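Local structure of FERM, ARHGEF and pleckstrin domain-containing protein 2 (Mus musculus, 6D2K) at residues 229-235 and 246-250; 238-244 and 270-274. The protein acts as a guanine nucleotide exchange factor that activates RAC1 and helps remodel the actin cytoskeleton, the present chain being its FERM domain. All coordinates share one frame; numbering follows the deposited sequence.

Contact 1. Residues 229-235 and 246-250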
loop_
_atom_site.group_PDB
_atom_site.type_symbol
_atom_site.label_atom_id
_atom_site.label_comp_id
_atom_site.label_asym_id
_atom_site.label_seq_id
_atom_site.Cartn_x
_atom_site.Cartn_y
_atom_site.Cartn_z
ATOM N N PHE A 229 -6.165 -6.759 17.059
ATOM C CA PHE A 229 -6.040 -8.169 17.375
ATOM C C PHE A 229 -4.609 -8.563 17.047
ATOM O O PHE A 229 -4.300 -8.959 15.928
ATOM C CB PHE A 229 -7.071 -8.999 16.601
ATOM C CG PHE A 229 -8.487 -8.532 16.809
ATOM C CD1 PHE A 229 -9.004 -8.413 18.086
ATOM C CD2 PHE A 229 -9.292 -8.194 15.733
ATOM C CE1 PHE A 229 -10.294 -7.962 18.285
ATOM C CE2 PHE A 229 -10.579 -7.747 15.924
ATOM C CZ PHE A 229 -11.084 -7.634 17.202
ATOM N N ASN A 230 -3.738 -8.436 18.042
ATOM C CA ASN A 230 -2.322 -8.715 17.857
ATOM C C ASN A 230 -2.084 -10.137 17.401
ATOM O O ASN A 230 -2.784 -11.058 17.825
ATOM C CB ASN A 230 -1.552 -8.471 19.157
ATOM C CG ASN A 230 -1.828 -7.111 19.750
ATOM O OD1 ASN A 230 -2.803 -6.926 20.482
ATOM N ND2 ASN A 230 -0.969 -6.143 19.442
ATOM N N TRP A 231 -1.077 -10.331 16.560
ATOM C CA TRP A 231 -0.796 -11.661 16.029
ATOM C C TRP A 231 -0.618 -12.723 17.103
ATOM O O TRP A 231 -0.989 -13.880 16.911
ATOM C CB TRP A 231 0.421 -11.628 15.098
ATOM C CG TRP A 231 0.197 -10.864 13.831
ATOM C CD1 TRP A 231 0.881 -9.755 13.402
ATOM C CD2 TRP A 231 -0.768 -11.151 12.816
ATOM N NE1 TRP A 231 0.392 -9.334 12.187
ATOM C CE2 TRP A 231 -0.618 -10.175 11.803
ATOM C CE3 TRP A 231 -1.752 -12.130 12.668
ATOM C CZ2 TRP A 231 -1.414 -10.162 10.660
ATOM C CZ3 TRP A 231 -2.539 -12.112 11.536
ATOM C CH2 TRP A 231 -2.370 -11.135 10.549
ATOM N N SER A 232 -0.058 -12.328 18.240
ATOM C CA SER A 232 0.190 -13.277 19.314
ATOM C C SER A 232 -1.110 -13.881 19.852
ATOM O O SER A 232 -1.097 -14.967 20.429
ATOM C CB SER A 232 0.996 -12.625 20.446
ATOM O OG SER A 232 0.265 -11.579 21.060
ATOM N N LYS A 233 -2.230 -13.189 19.639
ATOM C CA LYS A 233 -3.519 -13.645 20.167
ATOM C C LYS A 233 -4.371 -14.325 19.112
ATOM O O LYS A 233 -5.439 -14.848 19.415
ATOM C CB LYS A 233 -4.302 -12.472 20.753
ATOM C CG LYS A 233 -3.550 -11.705 21.825
ATOM C CD LYS A 233 -4.317 -10.463 22.248
ATOM C CE LYS A 233 -3.486 -9.603 23.186
ATOM N NZ LYS A 233 -4.245 -8.406 23.640
ATOM N N VAL A 234 -3.903 -14.302 17.872
ATOM C CA VAL A 234 -4.659 -14.860 16.759
ATOM C C VAL A 234 -4.261 -16.309 16.531
ATOM O O VAL A 234 -3.110 -16.604 16.224
ATOM C CB VAL A 234 -4.398 -14.049 15.478
ATOM C CG1 VAL A 234 -5.065 -14.710 14.269
ATOM C CG2 VAL A 234 -4.882 -12.619 15.656
ATOM N N ARG A 235 -5.218 -17.221 16.693
ATOM C CA ARG A 235 -4.964 -18.642 16.526
ATOM C C ARG A 235 -5.211 -19.101 15.097
ATOM O O ARG A 235 -4.513 -19.976 14.596
ATOM C CB ARG A 235 -5.868 -19.441 17.466
ATOM C CG ARG A 235 -5.851 -18.946 18.909
ATOM C CD ARG A 235 -4.849 -19.721 19.743
ATOM N NE ARG A 235 -3.582 -19.012 19.871
ATOM C CZ ARG A 235 -3.320 -18.141 20.835
ATOM N NH1 ARG A 235 -4.238 -17.876 21.752
ATOM N NH2 ARG A 235 -2.144 -17.540 20.880
ATOM N N ILE A 246 -12.078 -14.632 12.802
ATOM C CA ILE A 246 -10.819 -14.577 13.532
ATOM C C ILE A 246 -10.937 -15.425 14.785
ATOM O O ILE A 246 -11.760 -15.122 15.648
ATOM C CB ILE A 246 -10.484 -13.155 13.999
ATOM C CG1 ILE A 246 -10.599 -12.149 12.866
ATOM C CG2 ILE A 246 -9.078 -13.120 14.584
ATOM C CD1 ILE A 246 -10.337 -10.716 13.296
ATOM N N LYS A 247 -10.131 -16.480 14.883
ATOM C CA LYS A 247 -10.093 -17.267 16.128
ATOM C C LYS A 247 -9.036 -16.653 17.039
ATOM O O LYS A 247 -7.886 -16.471 16.619
ATOM C CB LYS A 247 -9.781 -18.733 15.835
ATOM C CG LYS A 247 -9.886 -19.617 17.065
ATOM C CD LYS A 247 -9.535 -21.052 16.735
ATOM C CE LYS A 247 -9.221 -21.820 18.011
ATOM N NZ LYS A 247 -8.794 -23.219 17.737
ATOM N N LEU A 248 -9.437 -16.329 18.272
ATOM C CA LEU A 248 -8.709 -15.421 19.170
ATOM C C LEU A 248 -8.757 -15.933 20.605
ATOM O O LEU A 248 -9.349 -16.967 20.866
ATOM C CB LEU A 248 -9.410 -14.058 19.153
ATOM C CG LEU A 248 -8.662 -12.771 18.842
ATOM C CD1 LEU A 248 -7.771 -12.918 17.629
ATOM C CD2 LEU A 248 -9.675 -11.652 18.646
ATOM N N HIS A 249 -8.174 -15.192 21.546
ATOM C CA HIS A 249 -8.381 -15.512 22.968
ATOM C C HIS A 249 -9.865 -15.414 23.286
ATOM O O HIS A 249 -10.525 -14.466 22.851
ATOM C CB HIS A 249 -7.645 -14.521 23.865
ATOM C CG HIS A 249 -6.158 -14.625 23.803
ATOM N ND1 HIS A 249 -5.503 -15.620 23.108
ATOM C CD2 HIS A 249 -5.191 -13.855 24.358
ATOM C CE1 HIS A 249 -4.197 -15.455 23.236
ATOM N NE2 HIS A 249 -3.983 -14.389 23.984
ATOM N N PRO A 250 -10.402 -16.377 24.052
ATOM C CA PRO A 250 -11.834 -16.407 24.375
ATOM C C PRO A 250 -12.282 -15.300 25.322
ATOM O O PRO A 250 -11.489 -14.800 26.122
ATOM C CB PRO A 250 -12.009 -17.771 25.057
ATOM C CG PRO A 250 -10.661 -18.071 25.629
ATOM C CD PRO A 250 -9.692 -17.547 24.605
#

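Contact 2. Residues 238-244 and 270-274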
loop_
_atom_site.group_PDB
_atom_site.type_symbol
_atom_site.label_atom_id
_atom_site.label_comp_id
_atom_site.label_asym_id
_atom_site.label_seq_id
_atom_site.Cartn_x
_atom_site.Cartn_y
_atom_site.Cartn_z
ATOM N N SER A 238 -9.933 -17.496 9.020
ATOM C CA SER A 238 -10.730 -18.259 8.064
ATOM C C SER A 238 -11.729 -17.358 7.365
ATOM O O SER A 238 -11.996 -16.257 7.812
ATOM C CB SER A 238 -11.515 -19.367 8.781
ATOM O OG SER A 238 -10.633 -20.223 9.459
ATOM N N PHE A 239 -12.309 -17.834 6.271
ATOM C CA PHE A 239 -13.421 -17.110 5.680
ATOM C C PHE A 239 -14.429 -18.105 5.126
ATOM O O PHE A 239 -14.053 -19.201 4.706
ATOM C CB PHE A 239 -12.960 -16.093 4.624
ATOM C CG PHE A 239 -12.658 -16.688 3.272
ATOM C CD1 PHE A 239 -13.612 -16.639 2.258
ATOM C CD2 PHE A 239 -11.439 -17.297 3.015
ATOM C CE1 PHE A 239 -13.348 -17.182 1.014
ATOM C CE2 PHE A 239 -11.166 -17.848 1.764
ATOM C CZ PHE A 239 -12.132 -17.787 0.757
ATOM N N LYS A 240 -15.700 -17.728 5.168
ATOM C CA LYS A 240 -16.756 -18.505 4.530
ATOM C C LYS A 240 -17.719 -17.556 3.851
ATOM O O LYS A 240 -18.433 -16.796 4.515
ATOM C CB LYS A 240 -17.515 -19.345 5.555
ATOM C CG LYS A 240 -16.636 -20.326 6.315
ATOM C CD LYS A 240 -17.492 -21.200 7.235
ATOM C CE LYS A 240 -16.915 -22.601 7.347
ATOM N NZ LYS A 240 -15.524 -22.609 7.873
ATOM N N ARG A 241 -17.741 -17.609 2.526
ATOM C CA ARG A 241 -18.596 -16.721 1.744
ATOM C C ARG A 241 -18.262 -15.273 2.108
ATOM O O ARG A 241 -17.116 -14.867 1.926
ATOM C CB ARG A 241 -20.077 -17.083 1.953
ATOM C CG ARG A 241 -21.003 -16.579 0.870
ATOM C CD ARG A 241 -22.319 -17.367 0.958
ATOM N NE ARG A 241 -23.355 -16.871 0.058
ATOM C CZ ARG A 241 -24.117 -17.665 -0.687
ATOM N NH1 ARG A 241 -23.911 -18.972 -0.671
ATOM N NH2 ARG A 241 -25.051 -17.138 -1.470
ATOM N N LYS A 242 -19.223 -14.506 2.619
ATOM C CA LYS A 242 -18.969 -13.104 2.978
ATOM C C LYS A 242 -18.415 -12.911 4.390
ATOM O O LYS A 242 -18.129 -11.773 4.783
ATOM C CB LYS A 242 -20.238 -12.255 2.847
ATOM C CG LYS A 242 -20.805 -12.217 1.440
ATOM C CD LYS A 242 -21.865 -11.134 1.310
ATOM C CE LYS A 242 -23.031 -11.356 2.241
ATOM N NZ LYS A 242 -24.168 -10.463 1.874
ATOM N N ARG A 243 -18.284 -14.002 5.142
ATOM C CA ARG A 243 -17.908 -13.947 6.558
ATOM C C ARG A 243 -16.411 -14.118 6.767
ATOM O O ARG A 243 -15.833 -15.104 6.309
ATOM C CB ARG A 243 -18.637 -15.066 7.337
ATOM C CG ARG A 243 -20.147 -14.923 7.370
ATOM C CD ARG A 243 -20.832 -16.252 7.742
ATOM N NE ARG A 243 -20.246 -16.867 8.926
ATOM C CZ ARG A 243 -20.155 -18.180 9.123
ATOM N NH1 ARG A 243 -20.602 -19.025 8.203
ATOM N NH2 ARG A 243 -19.603 -18.641 10.237
ATOM N N PHE A 244 -15.799 -13.164 7.474
ATOM C CA PHE A 244 -14.396 -13.258 7.879
ATOM C C PHE A 244 -14.320 -13.681 9.346
ATOM O O PHE A 244 -14.956 -13.068 10.195
ATOM C CB PHE A 244 -13.713 -11.897 7.684
ATOM C CG PHE A 244 -12.279 -11.863 8.127
ATOM C CD1 PHE A 244 -11.310 -12.607 7.471
ATOM C CD2 PHE A 244 -11.900 -11.069 9.193
ATOM C CE1 PHE A 244 -9.985 -12.550 7.879
ATOM C CE2 PHE A 244 -10.582 -11.015 9.615
ATOM C CZ PHE A 244 -9.629 -11.760 8.958
ATOM N N CYS A 270 -14.235 -10.584 0.810
ATOM C CA CYS A 270 -13.889 -11.302 2.028
ATOM C C CYS A 270 -12.623 -12.138 1.799
ATOM O O CYS A 270 -11.675 -12.098 2.597
ATOM C CB CYS A 270 -15.063 -12.198 2.438
ATOM S SG CYS A 270 -14.767 -13.000 4.010
ATOM N N LYS A 271 -12.618 -12.905 0.710
ATOM C CA LYS A 271 -11.487 -13.765 0.364
ATOM C C LYS A 271 -10.202 -12.952 0.220
ATOM O O LYS A 271 -9.142 -13.358 0.702
ATOM C CB LYS A 271 -11.781 -14.487 -0.948
ATOM C CG LYS A 271 -10.667 -15.406 -1.429
ATOM C CD LYS A 271 -11.174 -16.240 -2.599
ATOM C CE LYS A 271 -10.142 -17.234 -3.100
ATOM N NZ LYS A 271 -10.761 -18.122 -4.141
ATOM N N ASN A 272 -10.305 -11.822 -0.460
ATOM C CA ASN A 272 -9.144 -10.969 -0.654
ATOM C C ASN A 272 -8.598 -10.419 0.655
ATOM O O ASN A 272 -7.388 -10.317 0.811
ATOM C CB ASN A 272 -9.478 -9.836 -1.610
ATOM C CG ASN A 272 -9.607 -10.309 -3.033
ATOM O OD1 ASN A 272 -9.105 -11.378 -3.389
ATOM N ND2 ASN A 272 -10.271 -9.513 -3.866
ATOM N N PHE A 273 -9.473 -10.041 1.583
ATOM C CA PHE A 273 -8.998 -9.583 2.889
ATOM C C PHE A 273 -8.355 -10.723 3.672
ATOM O O PHE A 273 -7.307 -10.548 4.302
ATOM C CB PHE A 273 -10.107 -8.931 3.722
ATOM C CG PHE A 273 -9.604 -8.355 5.023
ATOM C CD1 PHE A 273 -8.663 -7.345 5.020
ATOM C CD2 PHE A 273 -10.052 -8.834 6.236
ATOM C CE1 PHE A 273 -8.173 -6.822 6.219
ATOM C CE2 PHE A 273 -9.574 -8.306 7.431
ATOM C CZ PHE A 273 -8.628 -7.299 7.416
ATOM N N TRP A 274 -8.984 -11.891 3.650
ATOM C CA TRP A 274 -8.384 -13.056 4.271
ATOM C C TRP A 274 -6.980 -13.308 3.726
ATOM O O TRP A 274 -6.042 -13.555 4.487
ATOM C CB TRP A 274 -9.283 -14.290 4.042
ATOM C CG TRP A 274 -8.689 -15.564 4.535
ATOM C CD1 TRP A 274 -8.684 -16.042 5.825
ATOM C CD2 TRP A 274 -8.024 -16.551 3.744
ATOM N NE1 TRP A 274 -8.037 -17.256 5.873
ATOM C CE2 TRP A 274 -7.627 -17.592 4.613
ATOM C CE3 TRP A 274 -7.732 -16.661 2.383
ATOM C CZ2 TRP A 274 -6.947 -18.715 4.169
ATOM C CZ3 TRP A 274 -7.049 -17.780 1.944
ATOM C CH2 TRP A 274 -6.677 -18.799 2.836
#

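Contact 1. Residues 229-235 and 246-250
Leu248 reaches across to Phe229 and Val234 with its two methyls pulling in different directions, and this fork is the tight part of the contact. Its CD2 lies 3.4 Å from CD1 of Phe229, while its CD1 sits 3.5 Å from CG2 of Val234. The Val234 methyl is in place because CG2 stands anti to the carbonyl carbon, with CG1 taking the position anti to N (chi1 174°). Further round the same side of the Phe229 ring, CD1 of Ile246 comes to 3.7 Å from CD2 of Phe229; both aliphatic chains meet the phenylalanine nearly at right angles. Leu260 and Val217 of neighbouring strands extend this apolar patch into the PH-like lobe.

The backbones are joined by one hydrogen bond, from Arg235 N to Lys247 O (2.8 Å, 155° at the hydrogen), and by a CA-H...O contact of 3.3 Å from Leu248 CA to Lys233 O. Outward of these, the packing turns polar and solvent-facing. CB of Lys233 rests over the centre of the His249 imidazole, 3.8 Å from its centroid and 11° off the normal, before the extended chain carries the amine away. The close approach of the Arg235 guanidinium to the same ring is doubtful as modelled. Apolar contacts and one backbone hydrogen bond thus hold the inner side, whereas the exposed rim rests on a lysine methylene over the imidazole face.

Contact 2. Residues 238-244 and 270-274
In the PH-like lobe of the FERM domain, a C-terminal helix packs against the sheet, and here its first turns meet the hairpin of strands 236-240 and 243-247. A type II' turn from Lys240 to Arg243 joins those strands. The segment axes of strand 238-240 and helix 270-274 come within 8.4 Å and run antiparallel at 174°.

Phe239 is clasped by the helix. Its chi1 of 80° puts CG between N and the carbonyl carbon, which brings one ring face beneath Lys271: CA of Lys271 stands 4.0 Å from the ring centroid, a CH-pi contact, and the aliphatic start of that lysine continues past CZ. Trp274 meets the same phenylalanine obliquely, with Phe239 CD2 over the indole face, 3.6 Å from Trp274 CD2. The indole is further fixed by a hydrogen bond from NE1 to Leu237 O, just ahead of the segment.

Cys270 lies against the turn end of the hairpin. With SG anti to the backbone N, the sulfur lies 3.6 Å from Phe239 CB and 3.3 Å from Arg243 O, while Cys270 CB touches Arg241 O at 3.4 Å. Deeper in, Phe273 turns its edge to the face of Phe244 in a T-shaped pair, centroids 5.0 Å apart and planes at 66°; Leu210 and Leu264 border both rings.

Between these segments, which share no hydrogen bond, the cohesion is apolar and aromatic, while the Trp274 bond to Leu237 adds one directional polar link just outside.

Overall arrangement
Followed from the N terminus, the chain leaves strand 224-230 at one outer edge of the seven-stranded sheet, passes the 3-10 segment 231-233 and enters strand 236-240 at the other edge. Contact 1 closes a short loop when the chain, returning along strand 243-247, brings 246-250 back beside 229-235. Contact 2 closes a longer one, from the 238-244 hairpin through strand 259-264 to helix 267-284. The segments alternate in sequence, so the closures cross rather than nest, sharing strand 243-247. With centres 16 Å apart, contact 1 joins the end of strand 224-230 and the 3-10 segment to the end of strand 243-247, beside the other edge strand; contact 2 ties the hairpin to the C-terminal helix.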